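Local coordinates for protein pectate lyase II (PDB 2QY1) that probably cleaves pectate, the polygalacturonate of plant cell walls, by lyase chemistry, as a secreted parallel beta-helix enzyme of polysaccharide lyase family 1, at residues A[164-169]-A[194-199]; A[211-216]-A[233-238]; A[219-224]-A[242-247]. The protein carries 2 engineered substitutions. All coordinates share one frame; numbering follows the deposited sequence.

Interaction 1 of 3, residues A[164-169]-A[194-199]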
loop_
_atom_site.group_PDB
_atom_site.type_symbol
_atom_site.label_atom_id
_atom_site.label_comp_id
_atom_site.label_asym_id
_atom_site.label_seq_id
_atom_site.Cartn_x
_atom_site.Cartn_y
_atom_site.Cartn_z
ATOM N N VAL A 164 -4.221 -2.148 -10.118
ATOM C CA VAL A 164 -3.052 -2.284 -9.260
ATOM C C VAL A 164 -3.220 -3.498 -8.357
ATOM O O VAL A 164 -4.308 -3.745 -7.830
ATOM C CB VAL A 164 -2.860 -1.010 -8.386
ATOM C CG1 VAL A 164 -1.707 -1.173 -7.398
ATOM C CG2 VAL A 164 -2.631 0.218 -9.272
ATOM N N THR A 165 -2.142 -4.263 -8.198
ATOM C CA THR A 165 -2.079 -5.307 -7.184
ATOM C C THR A 165 -1.059 -4.927 -6.114
ATOM O O THR A 165 0.100 -4.631 -6.414
ATOM C CB THR A 165 -1.757 -6.695 -7.782
ATOM O OG1 THR A 165 -2.897 -7.180 -8.496
ATOM C CG2 THR A 165 -1.408 -7.700 -6.684
ATOM N N VAL A 166 -1.527 -4.922 -4.869
ATOM C CA VAL A 166 -0.703 -4.673 -3.700
ATOM C C VAL A 166 -0.673 -5.998 -2.936
ATOM O O VAL A 166 -1.626 -6.330 -2.228
ATOM C CB VAL A 166 -1.315 -3.539 -2.825
ATOM C CG1 VAL A 166 -0.508 -3.313 -1.560
ATOM C CG2 VAL A 166 -1.435 -2.239 -3.628
ATOM N N SER A 167 0.409 -6.759 -3.098
ATOM C CA SER A 167 0.456 -8.130 -2.586
ATOM C C SER A 167 1.721 -8.481 -1.802
ATOM O O SER A 167 2.812 -8.007 -2.119
ATOM C CB SER A 167 0.262 -9.130 -3.728
ATOM O OG SER A 167 1.240 -8.941 -4.741
ATOM N N TYR A 168 1.550 -9.320 -0.779
ATOM C CA TYR A 168 2.657 -9.859 0.024
ATOM C C TYR A 168 3.593 -8.799 0.609
ATOM O O TYR A 168 4.789 -9.045 0.775
ATOM C CB TYR A 168 3.464 -10.890 -0.774
ATOM C CG TYR A 168 2.673 -12.109 -1.191
ATOM C CD1 TYR A 168 2.584 -13.221 -0.358
ATOM C CD2 TYR A 168 2.022 -12.155 -2.422
ATOM C CE1 TYR A 168 1.865 -14.348 -0.737
ATOM C CE2 TYR A 168 1.294 -13.281 -2.809
ATOM C CZ TYR A 168 1.221 -14.369 -1.958
ATOM O OH TYR A 168 0.506 -15.485 -2.327
ATOM N N ASN A 169 3.053 -7.621 0.905
ATOM C CA ASN A 169 3.823 -6.589 1.589
ATOM C C ASN A 169 3.742 -6.721 3.107
ATOM O O ASN A 169 2.760 -7.293 3.627
ATOM C CB ASN A 169 3.356 -5.198 1.157
ATOM C CG ASN A 169 3.641 -4.914 -0.305
ATOM O OD1 ASN A 169 4.797 -4.861 -0.724
ATOM N ND2 ASN A 169 2.586 -4.731 -1.089
ATOM N N THR A 194 -8.304 -1.901 -7.371
ATOM C CA THR A 194 -7.153 -2.324 -6.577
ATOM C C THR A 194 -7.387 -3.657 -5.879
ATOM O O THR A 194 -8.420 -3.867 -5.237
ATOM C CB THR A 194 -6.794 -1.265 -5.509
ATOM O OG1 THR A 194 -6.952 0.049 -6.059
ATOM C CG2 THR A 194 -5.358 -1.445 -5.021
ATOM N N THR A 195 -6.413 -4.553 -6.001
ATOM C CA THR A 195 -6.425 -5.792 -5.243
ATOM C C THR A 195 -5.342 -5.737 -4.166
ATOM O O THR A 195 -4.162 -5.587 -4.477
ATOM C CB THR A 195 -6.207 -7.020 -6.151
ATOM O OG1 THR A 195 -7.131 -6.978 -7.247
ATOM C CG2 THR A 195 -6.408 -8.310 -5.365
ATOM N N TYR A 196 -5.761 -5.833 -2.906
ATOM C CA TYR A 196 -4.845 -5.971 -1.778
ATOM C C TYR A 196 -4.918 -7.409 -1.284
ATOM O O TYR A 196 -5.951 -7.822 -0.757
ATOM C CB TYR A 196 -5.254 -5.052 -0.623
ATOM C CG TYR A 196 -5.248 -3.565 -0.910
ATOM C CD1 TYR A 196 -6.374 -2.931 -1.435
ATOM C CD2 TYR A 196 -4.130 -2.786 -0.616
ATOM C CE1 TYR A 196 -6.376 -1.561 -1.679
ATOM C CE2 TYR A 196 -4.121 -1.416 -0.856
ATOM C CZ TYR A 196 -5.244 -0.812 -1.389
ATOM O OH TYR A 196 -5.241 0.541 -1.626
ATOM N N HIS A 197 -3.844 -8.182 -1.441
ATOM C CA HIS A 197 -3.870 -9.557 -0.929
ATOM C C HIS A 197 -2.562 -10.066 -0.338
ATOM O O HIS A 197 -1.476 -9.657 -0.753
ATOM C CB HIS A 197 -4.435 -10.539 -1.964
ATOM C CG HIS A 197 -3.505 -10.850 -3.095
ATOM N ND1 HIS A 197 -2.655 -11.935 -3.079
ATOM C CD2 HIS A 197 -3.307 -10.233 -4.283
ATOM C CE1 HIS A 197 -1.964 -11.966 -4.205
ATOM N NE2 HIS A 197 -2.343 -10.945 -4.954
ATOM N N HIS A 198 -2.698 -10.953 0.649
ATOM C CA HIS A 198 -1.571 -11.586 1.348
ATOM C C HIS A 198 -0.591 -10.591 1.979
ATOM O O HIS A 198 0.588 -10.903 2.171
ATOM C CB HIS A 198 -0.844 -12.576 0.431
ATOM C CG HIS A 198 -1.615 -13.831 0.162
ATOM N ND1 HIS A 198 -2.411 -13.991 -0.952
ATOM C CD2 HIS A 198 -1.709 -14.988 0.859
ATOM C CE1 HIS A 198 -2.961 -15.192 -0.929
ATOM N NE2 HIS A 198 -2.554 -15.816 0.161
ATOM N N ASN A 199 -1.086 -9.398 2.307
ATOM C CA ASN A 199 -0.285 -8.410 3.020
ATOM C C ASN A 199 -0.301 -8.670 4.527
ATOM O O ASN A 199 -1.265 -9.225 5.064
ATOM C CB ASN A 199 -0.775 -6.983 2.736
ATOM C CG ASN A 199 -0.760 -6.636 1.260
ATOM O OD1 ASN A 199 -1.806 -6.496 0.628
ATOM N ND2 ASN A 199 0.427 -6.501 0.703
HETATM O O HOH W 1 0.030 -11.059 -6.642
#

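Interaction 2 of 3, residues A[211-216]-A[233-238]. Engineered in segment 211-216: Phe213 (natural residue Arg). With PO4 (phosphate ion), chain C.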
loop_
_atom_site.group_PDB
_atom_site.type_symbol
_atom_site.label_atom_id
_atom_site.label_comp_id
_atom_site.label_asym_id
_atom_site.label_seq_id
_atom_site.Cartn_x
_atom_site.Cartn_y
_atom_site.Cartn_z
ATOM N N GLN A 211 -10.016 3.748 1.746
ATOM C CA GLN A 211 -10.485 3.744 0.366
ATOM C C GLN A 211 -11.537 4.821 0.133
ATOM O O GLN A 211 -12.563 4.857 0.814
ATOM C CB GLN A 211 -11.043 2.367 -0.016
ATOM C CG GLN A 211 -11.550 2.274 -1.457
ATOM C CD GLN A 211 -12.280 0.977 -1.756
ATOM O OE1 GLN A 211 -12.161 -0.003 -1.021
ATOM N NE2 GLN A 211 -13.042 0.966 -2.845
ATOM N N ARG A 212 -11.269 5.695 -0.834
ATOM C CA ARG A 212 -12.254 6.659 -1.316
ATOM C C ARG A 212 -12.578 6.349 -2.772
ATOM O O ARG A 212 -11.673 6.309 -3.614
ATOM C CB ARG A 212 -11.713 8.083 -1.215
ATOM C CG ARG A 212 -11.651 8.679 0.176
ATOM C CD ARG A 212 -11.188 10.116 0.050
ATOM N NE ARG A 212 -11.175 10.867 1.303
ATOM C CZ ARG A 212 -10.096 11.056 2.059
ATOM N NH1 ARG A 212 -8.928 10.535 1.709
ATOM N NH2 ARG A 212 -10.186 11.769 3.171
ATOM N N PHE A 213 -13.865 6.136 -3.062
ATOM C CA PHE A 213 -14.356 5.821 -4.418
ATOM C C PHE A 213 -13.821 4.478 -4.930
ATOM O O PHE A 213 -13.091 3.775 -4.223
ATOM C CB PHE A 213 -14.006 6.933 -5.427
ATOM C CG PHE A 213 -14.372 8.322 -4.977
ATOM C CD1 PHE A 213 -15.647 8.830 -5.201
ATOM C CD2 PHE A 213 -13.426 9.138 -4.355
ATOM C CE1 PHE A 213 -15.987 10.119 -4.790
ATOM C CE2 PHE A 213 -13.754 10.430 -3.944
ATOM C CZ PHE A 213 -15.039 10.921 -4.163
ATOM N N GLY A 214 -14.201 4.129 -6.158
ATOM C CA GLY A 214 -13.650 2.965 -6.852
ATOM C C GLY A 214 -14.046 1.614 -6.287
ATOM O O GLY A 214 -14.909 1.515 -5.409
ATOM N N LEU A 215 -13.408 0.568 -6.807
ATOM C CA LEU A 215 -13.652 -0.796 -6.358
ATOM C C LEU A 215 -12.357 -1.423 -5.884
ATOM O O LEU A 215 -11.295 -1.193 -6.468
ATOM C CB LEU A 215 -14.254 -1.646 -7.484
ATOM C CG LEU A 215 -15.535 -1.147 -8.164
ATOM C CD1 LEU A 215 -15.847 -1.991 -9.391
ATOM C CD2 LEU A 215 -16.715 -1.137 -7.198
ATOM N N SER A 216 -12.446 -2.210 -4.817
ATOM C CA SER A 216 -11.289 -2.935 -4.319
ATOM C C SER A 216 -11.635 -4.374 -3.965
ATOM O O SER A 216 -12.796 -4.710 -3.693
ATOM C CB SER A 216 -10.664 -2.221 -3.115
ATOM O OG SER A 216 -11.440 -2.410 -1.945
ATOM N N VAL A 233 -13.793 2.207 4.206
ATOM C CA VAL A 233 -14.350 2.399 2.867
ATOM C C VAL A 233 -15.265 3.620 2.852
ATOM O O VAL A 233 -16.192 3.714 3.651
ATOM C CB VAL A 233 -15.122 1.149 2.379
ATOM C CG1 VAL A 233 -15.405 1.252 0.893
ATOM C CG2 VAL A 233 -14.329 -0.120 2.664
ATOM N N ARG A 234 -15.004 4.543 1.931
ATOM C CA ARG A 234 -15.633 5.864 1.949
ATOM C C ARG A 234 -15.995 6.355 0.550
ATOM O O ARG A 234 -15.541 5.794 -0.450
ATOM C CB ARG A 234 -14.693 6.873 2.623
ATOM C CG ARG A 234 -14.492 6.649 4.119
ATOM C CD ARG A 234 -13.097 7.052 4.572
ATOM N NE ARG A 234 -12.944 8.503 4.667
ATOM C CZ ARG A 234 -12.030 9.121 5.413
ATOM N NH1 ARG A 234 -11.177 8.424 6.155
ATOM N NH2 ARG A 234 -11.979 10.447 5.428
ATOM N N MET A 235 -16.820 7.401 0.497
ATOM C CA MET A 235 -17.189 8.087 -0.751
ATOM C C MET A 235 -17.761 7.177 -1.847
ATOM O O MET A 235 -17.388 7.288 -3.018
ATOM C CB MET A 235 -16.005 8.903 -1.297
ATOM C CG MET A 235 -15.571 10.076 -0.422
ATOM S SD MET A 235 -16.915 11.174 0.092
ATOM C CE MET A 235 -17.563 11.738 -1.484
ATOM N N GLY A 236 -18.664 6.279 -1.464
ATOM C CA GLY A 236 -19.320 5.391 -2.421
ATOM C C GLY A 236 -18.467 4.239 -2.925
ATOM O O GLY A 236 -18.917 3.450 -3.759
ATOM N N GLY A 237 -17.234 4.144 -2.430
ATOM C CA GLY A 237 -16.362 3.016 -2.744
ATOM C C GLY A 237 -16.977 1.705 -2.281
ATOM O O GLY A 237 -17.739 1.673 -1.310
ATOM N N ILE A 238 -16.673 0.626 -2.993
ATOM C CA ILE A 238 -17.115 -0.705 -2.582
ATOM C C ILE A 238 -15.898 -1.622 -2.470
ATOM O O ILE A 238 -15.045 -1.637 -3.352
ATOM C CB ILE A 238 -18.177 -1.300 -3.553
ATOM C CG1 ILE A 238 -19.401 -0.376 -3.646
ATOM C CG2 ILE A 238 -18.596 -2.704 -3.107
ATOM C CD1 ILE A 238 -20.384 -0.720 -4.768
HETATM P P PO4 C . -9.537 11.005 8.326
HETATM O O1 PO4 C . -9.672 9.503 8.246
HETATM O O2 PO4 C . -8.081 11.381 8.478
HETATM O O3 PO4 C . -10.304 11.506 9.531
HETATM O O4 PO4 C . -10.092 11.639 7.069
#

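Interaction 3 of 3, residues A[219-224]-A[242-247]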
loop_
_atom_site.group_PDB
_atom_site.type_symbol
_atom_site.label_atom_id
_atom_site.label_comp_id
_atom_site.label_asym_id
_atom_site.label_seq_id
_atom_site.Cartn_x
_atom_site.Cartn_y
_atom_site.Cartn_z
ATOM N N TYR A 219 -8.318 -9.385 0.134
ATOM C CA TYR A 219 -8.421 -10.797 0.527
ATOM C C TYR A 219 -7.115 -11.396 1.037
ATOM O O TYR A 219 -6.039 -10.983 0.620
ATOM C CB TYR A 219 -9.023 -11.654 -0.607
ATOM C CG TYR A 219 -8.083 -12.031 -1.741
ATOM C CD1 TYR A 219 -7.336 -13.212 -1.698
ATOM C CD2 TYR A 219 -7.969 -11.226 -2.873
ATOM C CE1 TYR A 219 -6.472 -13.561 -2.743
ATOM C CE2 TYR A 219 -7.120 -11.570 -3.925
ATOM C CZ TYR A 219 -6.376 -12.739 -3.853
ATOM O OH TYR A 219 -5.535 -13.072 -4.895
ATOM N N ASN A 220 -7.225 -12.372 1.939
ATOM C CA ASN A 220 -6.068 -13.106 2.479
ATOM C C ASN A 220 -5.003 -12.233 3.149
ATOM O O ASN A 220 -3.822 -12.598 3.179
ATOM C CB ASN A 220 -5.419 -13.993 1.405
ATOM C CG ASN A 220 -6.261 -15.201 1.039
ATOM O OD1 ASN A 220 -7.195 -15.583 1.755
ATOM N ND2 ASN A 220 -5.926 -15.819 -0.085
ATOM N N ASN A 221 -5.421 -11.085 3.677
ATOM C CA ASN A 221 -4.534 -10.221 4.454
ATOM C C ASN A 221 -4.618 -10.548 5.942
ATOM O O ASN A 221 -5.668 -10.959 6.440
ATOM C CB ASN A 221 -4.864 -8.743 4.230
ATOM C CG ASN A 221 -4.815 -8.347 2.771
ATOM O OD1 ASN A 221 -3.742 -8.214 2.187
ATOM N ND2 ASN A 221 -5.984 -8.143 2.175
ATOM N N TYR A 222 -3.502 -10.366 6.641
ATOM C CA TYR A 222 -3.441 -10.607 8.080
ATOM C C TYR A 222 -3.298 -9.281 8.820
ATOM O O TYR A 222 -2.373 -8.507 8.554
ATOM C CB TYR A 222 -2.292 -11.572 8.416
ATOM C CG TYR A 222 -1.965 -11.702 9.893
ATOM C CD1 TYR A 222 -2.933 -12.118 10.813
ATOM C CD2 TYR A 222 -0.681 -11.429 10.368
ATOM C CE1 TYR A 222 -2.634 -12.235 12.166
ATOM C CE2 TYR A 222 -0.369 -11.551 11.723
ATOM C CZ TYR A 222 -1.350 -11.958 12.613
ATOM O OH TYR A 222 -1.053 -12.079 13.953
ATOM N N PHE A 223 -4.238 -9.027 9.730
ATOM C CA PHE A 223 -4.263 -7.816 10.543
ATOM C C PHE A 223 -3.994 -8.198 11.992
ATOM O O PHE A 223 -4.620 -9.119 12.525
ATOM C CB PHE A 223 -5.633 -7.126 10.468
ATOM C CG PHE A 223 -6.047 -6.702 9.084
ATOM C CD1 PHE A 223 -6.083 -5.351 8.741
ATOM C CD2 PHE A 223 -6.438 -7.644 8.132
ATOM C CE1 PHE A 223 -6.481 -4.944 7.464
ATOM C CE2 PHE A 223 -6.837 -7.248 6.853
ATOM C CZ PHE A 223 -6.856 -5.897 6.519
ATOM N N ASN A 224 -3.067 -7.491 12.629
ATOM C CA ASN A 224 -2.781 -7.696 14.047
ATOM C C ASN A 224 -2.272 -6.413 14.677
ATOM O O ASN A 224 -1.354 -5.784 14.154
ATOM C CB ASN A 224 -1.767 -8.827 14.245
ATOM C CG ASN A 224 -1.561 -9.184 15.711
ATOM O OD1 ASN A 224 -0.428 -9.372 16.160
ATOM N ND2 ASN A 224 -2.655 -9.282 16.461
ATOM N N GLU A 242 -12.641 -10.448 1.668
ATOM C CA GLU A 242 -12.757 -11.903 1.582
ATOM C C GLU A 242 -11.597 -12.639 2.254
ATOM O O GLU A 242 -10.435 -12.319 2.020
ATOM C CB GLU A 242 -12.851 -12.305 0.105
ATOM C CG GLU A 242 -13.023 -13.793 -0.157
ATOM C CD GLU A 242 -13.024 -14.147 -1.639
ATOM O OE1 GLU A 242 -13.207 -15.340 -1.952
ATOM O OE2 GLU A 242 -12.840 -13.246 -2.489
ATOM N N SER A 243 -11.925 -13.624 3.089
ATOM C CA SER A 243 -10.935 -14.551 3.660
ATOM C C SER A 243 -9.694 -13.896 4.283
ATOM O O SER A 243 -8.574 -14.396 4.135
ATOM C CB SER A 243 -10.517 -15.596 2.614
ATOM O OG SER A 243 -11.610 -16.423 2.259
ATOM N N ASN A 244 -9.897 -12.779 4.974
ATOM C CA ASN A 244 -8.828 -12.149 5.738
ATOM C C ASN A 244 -8.755 -12.767 7.134
ATOM O O ASN A 244 -9.651 -13.509 7.544
ATOM C CB ASN A 244 -9.040 -10.630 5.828
ATOM C CG ASN A 244 -9.154 -9.965 4.464
ATOM O OD1 ASN A 244 -10.255 -9.703 3.978
ATOM N ND2 ASN A 244 -8.019 -9.696 3.839
ATOM N N TYR A 245 -7.679 -12.465 7.853
ATOM C CA TYR A 245 -7.495 -12.915 9.229
ATOM C C TYR A 245 -7.365 -11.675 10.108
ATOM O O TYR A 245 -6.366 -10.956 10.026
ATOM C CB TYR A 245 -6.235 -13.785 9.326
ATOM C CG TYR A 245 -6.087 -14.606 10.594
ATOM C CD1 TYR A 245 -6.213 -15.995 10.558
ATOM C CD2 TYR A 245 -5.793 -14.004 11.819
ATOM C CE1 TYR A 245 -6.061 -16.762 11.710
ATOM C CE2 TYR A 245 -5.643 -14.761 12.977
ATOM C CZ TYR A 245 -5.778 -16.139 12.914
ATOM O OH TYR A 245 -5.634 -16.894 14.052
ATOM N N PHE A 246 -8.385 -11.421 10.928
ATOM C CA PHE A 246 -8.414 -10.256 11.815
ATOM C C PHE A 246 -8.206 -10.669 13.272
ATOM O O PHE A 246 -8.862 -11.594 13.758
ATOM C CB PHE A 246 -9.759 -9.526 11.717
ATOM C CG PHE A 246 -10.067 -8.955 10.360
ATOM C CD1 PHE A 246 -10.886 -9.645 9.473
ATOM C CD2 PHE A 246 -9.567 -7.708 9.979
ATOM C CE1 PHE A 246 -11.190 -9.117 8.223
ATOM C CE2 PHE A 246 -9.866 -7.172 8.730
ATOM C CZ PHE A 246 -10.677 -7.879 7.848
ATOM N N GLU A 247 -7.301 -9.979 13.964
ATOM C CA GLU A 247 -7.173 -10.102 15.424
ATOM C C GLU A 247 -6.528 -8.855 16.020
ATOM O O GLU A 247 -5.777 -8.155 15.333
ATOM C CB GLU A 247 -6.404 -11.368 15.833
ATOM C CG GLU A 247 -4.961 -11.445 15.337
ATOM C CD GLU A 247 -4.237 -12.686 15.827
ATOM O OE1 GLU A 247 -4.802 -13.424 16.661
ATOM O OE2 GLU A 247 -3.098 -12.925 15.379
#

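Interaction 1 of 3, residues A[164-169]-A[194-199]
Strands 164-167 and 194-197 run parallel, 11° apart, as neighbouring rungs of the right-handed parallel beta-helix characteristic of pectate lyases. Pairing runs without slip from Val164 beside Thr194 to Ser167 beside His197. The bonds zigzag between the strands: Thr195 N to Val164 O, Val166 N to Thr195 O (2.7 Å, nearly straight), His197 N to Val166 O and Tyr168 N to His197 O. Val166 and Tyr196 share a face with Val164 and Thr194, Val166 CB lying 3.7 Å from Tyr196 CD2. The other face carries Thr165, Thr195, Ser167 and His197. His197 CG lies between its backbone N and carbonyl carbon (chi1 74°), which helps place the ring under Ser167 CB, 3.7 Å from the centroid, while Thr165 CG2 approaches His197 NE2. A water joins Ser167 OG to His197 NE2; Ser167 OG also bonds to Asp132 and Trp130. Beyond the strands both chains turn through positive phi, at Tyr168 and His198, bringing these side chains together in an aromatic cluster with His197. The Tyr168 and His198 rings are within 5° of parallel but slid until they barely overlap: His198 CB occupies the centre of the tyrosine face, 3.5 Å from its centroid, and Tyr168 OH lies over the imidazole. The imidazoles also hold each other: His197 ND1 and His198 ND1 share a hydrogen bond of 3.0 Å, each nitrogen in the plane of the other ring.

Interaction 2 of 3, residues A[211-216]-A[233-238]
Arg234 O accepts two amide hydrogens from opposite faces of its carbonyl plane, Phe213 N at 3.1 Å from across the contact and Gly237 N from its own turn. The second bond closes a type I' turn over Arg234 to Gly237. Parallel pairing, begun by Gln211 with Val233 and Arg212 with Arg234, shifts by one residue here and resumes at Leu215 with Ile238, where Ile238 N binds Gly214 O and Ser216 N binds Ile238 O. Gln211 spans the break. Its extended chain, with CG anti to the backbone N (chi1 -180°), delivers NE2 to Phe213 O at 3.1 Å, in the plane of the Gln211 amide, and weakly to Ile238 O; Ser216 OG donates to OE1 from above the carbonyl plane. The engineered Phe213 (Arg in nature) lays its ring against Met235, whose CB stands over the ring centre, 3.6 Å from the centroid; SD lies obliquely, 5.4 Å from that centroid, in a Met-aromatic contact. Arg212 and Arg234 run side by side, like charges with NH2 atoms 3.2 Å apart. Arg234 NH1 and NH2 grip a phosphate, probably from the crystallisation liquor, at O1 and O4, both at 2.8 Å; its negative charge would ease the repulsion, as would the salt bridge from Arg212 NE to Asp184, while Arg212 NH1 binds Gly181 O. The contact joins neighbouring turns of the parallel beta-helix where strand pairing is interrupted: Arg212 bonds back to Asn180 of strand 176-180, Leu215 to Thr194 of strand 193-202, and Ala239 of strand 238-242 packs on Gln211, Val233 and Ser216.

Interaction 3 of 3, residues A[219-224]-A[242-247]
Tyr222 OH donates to Glu247 OE2 over 2.6 Å, reaching the anti lone pair of the carboxylate, with OE2 near the plane of the phenol ring. Tyr222 CG is anti to its backbone N (chi1 169°), which carries the hydroxyl across to Glu247. The same oxygen forms a salt bridge with Lys315, so two donors hold it, a setting that would favour the ionised carboxylate. Between the backbones, Tyr245 N binds Asn221 O and Phe223 N binds Tyr245 O, each at 2.9 Å and almost straight, while Glu247 N meets Phe223 O in a longer, more bent bond. Strands 222-224 and 245-247 run parallel. Ahead of them each chain makes a bend through positive phi, at Asn220 and Ser243. Asn220 N there donates to Glu242 O at 3.2 Å and only weakly to Ser243 O. At the bends the side chains of Asn221 and Asn244 lie alongside each other with amide planes 10° apart, a pairing of like residues on successive turns that is characteristic of the asparagine stacks of pectate lyase beta-helices. Phe223 and Phe246 lie on the face opposite Tyr222 and Tyr245, in an offset stack with centroids 4.6 Å apart: Phe246 CE2 stands over the rim of the Phe223 ring, and Tyr245 O lies at that ring's edge. Beside Tyr222, the Tyr245 ring is turned 69° away, with CD2 3.6 Å from Tyr222 CD1. Strand 193-202 flanks segment 219-224, whose Asn221 side chain bonds to Tyr196 O and Asn199 N; Tyr219 stacks on His197. Helix 314-321 lies against Tyr222 and Tyr245, Tyr270 stacks on Tyr245, and Trp292 meets Phe246.

In the fold
Followed from the N terminus, interaction 1 comes first: 194-199 returns beside 164-169 after one coil and closes a loop of 24 residues before interaction 2 opens. Interactions 2 and 3 then cross, because their segments alternate as 211-216, 219-224, 233-238 and 242-247; each bridges the same pair of coils, at places about 19 Å apart between centres. Strand 215-226 serves both, and strand 193-202 of interaction 1 is its neighbour. Thr194 N probably bonds to Leu215 O, linking interactions 1 and 2, while Asn221 ties interaction 3 to interaction 1. Together the three contacts and these links join four consecutive coils of the beta-helix.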